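Local coordinates for protein lithostathine-1-alpha (Homo sapiens, PDB 1QDD) that might inhibit spontaneous calcium carbonate precipitation and may be associated with neuronal sprouting and with brain and pancreas regeneration, at residues A[38-42]-A[137-141]. The protein carries 1 engineered substitution. Residues are numbered along the deposited sequence.
Sequences ADLYC and SFVCK
Helix 38-42, regular alpha-helical with C42 N bonded to A38 O at 3.1 Å, lies over the extended strand 137-141. Their axes approach to 8.6 Å and run roughly the same way, crossing at -34°. CA atoms pair A38 with F138 at 6.7 Å and C42 with C140 at 5.5 Å, so a four-residue helical step matches a two-residue strand step; strand alternation turns F138 and C140 toward the helix and V139 away.

The covalent link, which only cysteine can make, is the disulfide, C42 SG to C140 SG at 2.0 Å with chi3 -78° and both residues in the m rotamer. It is the long-range disulfide of the C-type lectin fold, tying the first helix, 35-44, to the last strand, 136-143.

Aromatic contacts fill the rest. F138, chi1 p, offers a flat face to A38, whose CB sits 3.8 Å from the ring centroid in a CH-pi contact; a methyl is small enough for this approach. The F138 edge meets the face of Y41, chi1 t, in an offset edge-to-face pair, centroids 5.7 Å apart, planes at 67°; the Y41 hydroxyl suits partial exposure. C42 SG makes an oblique sulfur-aromatic contact, 4.0 Å from F138 CD1 and 5.1 Å from that ring's centroid.

D39, whose CA-to-CB bond points away from the strand, is a buried acid needing partners: OD1 accepts hydrogen bonds from L50 N and N49 ND2 and is hydrogen-bonded to S92 OG.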
loop_
_atom_site.group_PDB
_atom_site.type_symbol
_atom_site.label_atom_id
_atom_site.label_comp_id
_atom_site.label_asym_id
_atom_site.label_seq_id
_atom_site.Cartn_x
_atom_site.Cartn_y
_atom_site.Cartn_z
ATOM N N ALA A 38 3.456 9.455 4.580
ATOM C CA ALA A 38 3.756 8.392 3.625
ATOM C C ALA A 38 2.837 8.517 2.410
ATOM O O ALA A 38 3.320 8.455 1.271
ATOM C CB ALA A 38 3.623 7.035 4.284
ATOM N N ASP A 39 1.537 8.721 2.622
ATOM C CA ASP A 39 0.630 8.881 1.484
ATOM C C ASP A 39 0.981 10.116 0.657
ATOM O O ASP A 39 0.924 10.051 -0.578
ATOM C CB ASP A 39 -0.821 8.911 1.953
ATOM C CG ASP A 39 -1.807 8.730 0.820
ATOM O OD1 ASP A 39 -1.853 7.659 0.185
ATOM O OD2 ASP A 39 -2.572 9.682 0.530
ATOM N N LEU A 40 1.390 11.203 1.290
ATOM C CA LEU A 40 1.828 12.399 0.557
ATOM C C LEU A 40 3.065 12.128 -0.269
ATOM O O LEU A 40 3.160 12.590 -1.419
ATOM C CB LEU A 40 2.043 13.562 1.533
ATOM C CG LEU A 40 0.778 14.193 2.117
ATOM C CD1 LEU A 40 1.126 15.192 3.215
ATOM C CD2 LEU A 40 -0.073 14.864 1.049
ATOM N N TYR A 41 4.037 11.346 0.216
ATOM C CA TYR A 41 5.207 10.985 -0.568
ATOM C C TYR A 41 4.756 10.254 -1.825
ATOM O O TYR A 41 5.188 10.528 -2.958
ATOM C CB TYR A 41 6.204 10.129 0.242
ATOM C CG TYR A 41 7.428 9.726 -0.552
ATOM C CD1 TYR A 41 8.630 10.427 -0.428
ATOM C CD2 TYR A 41 7.422 8.665 -1.443
ATOM C CE1 TYR A 41 9.751 10.074 -1.167
ATOM C CE2 TYR A 41 8.521 8.320 -2.192
ATOM C CZ TYR A 41 9.693 9.022 -2.046
ATOM O OH TYR A 41 10.799 8.664 -2.801
ATOM N N CYS A 42 3.857 9.266 -1.659
ATOM C CA CYS A 42 3.374 8.516 -2.808
ATOM C C CYS A 42 2.667 9.396 -3.833
ATOM O O CYS A 42 2.795 9.159 -5.044
ATOM C CB CYS A 42 2.451 7.383 -2.387
ATOM S SG CYS A 42 3.074 6.128 -1.262
ATOM N N SER A 137 7.821 2.221 7.531
ATOM C CA SER A 137 8.107 2.148 6.099
ATOM C C SER A 137 6.787 1.906 5.354
ATOM O O SER A 137 5.728 1.708 5.984
ATOM C CB SER A 137 9.095 1.027 5.836
ATOM O OG SER A 137 8.593 -0.183 6.384
ATOM N N PHE A 138 6.787 1.939 4.028
ATOM C CA PHE A 138 5.533 1.940 3.262
ATOM C C PHE A 138 5.694 1.490 1.831
ATOM O O PHE A 138 6.804 1.471 1.271
ATOM C CB PHE A 138 4.925 3.365 3.297
ATOM C CG PHE A 138 5.795 4.498 2.842
ATOM C CD1 PHE A 138 5.712 5.000 1.553
ATOM C CD2 PHE A 138 6.666 5.124 3.730
ATOM C CE1 PHE A 138 6.462 6.089 1.161
ATOM C CE2 PHE A 138 7.410 6.210 3.330
ATOM C CZ PHE A 138 7.320 6.702 2.051
ATOM N N VAL A 139 4.593 1.104 1.195
ATOM C CA VAL A 139 4.559 0.712 -0.209
ATOM C C VAL A 139 3.653 1.689 -0.976
ATOM O O VAL A 139 2.526 1.948 -0.549
ATOM C CB VAL A 139 4.041 -0.720 -0.432
ATOM C CG1 VAL A 139 3.910 -1.086 -1.909
ATOM C CG2 VAL A 139 4.929 -1.755 0.255
ATOM N N CYS A 140 4.122 2.195 -2.111
ATOM C CA CYS A 140 3.360 3.045 -3.018
ATOM C C CYS A 140 2.944 2.294 -4.291
ATOM O O CYS A 140 3.600 1.358 -4.721
ATOM C CB CYS A 140 4.140 4.295 -3.447
ATOM S SG CYS A 140 4.757 5.406 -2.168
ATOM N N LYS A 141 1.839 2.736 -4.886
ATOM C CA LYS A 141 1.270 2.201 -6.122
ATOM C C LYS A 141 0.901 3.359 -7.050
ATOM O O LYS A 141 0.257 4.307 -6.593
ATOM C CB LYS A 141 0.031 1.350 -5.793
ATOM C CG LYS A 141 -0.801 0.810 -6.952
ATOM C CD LYS A 141 -2.006 0.029 -6.447
ATOM C CE LYS A 141 -2.942 -0.459 -7.535
ATOM N NZ LYS A 141 -4.077 -1.233 -6.923
#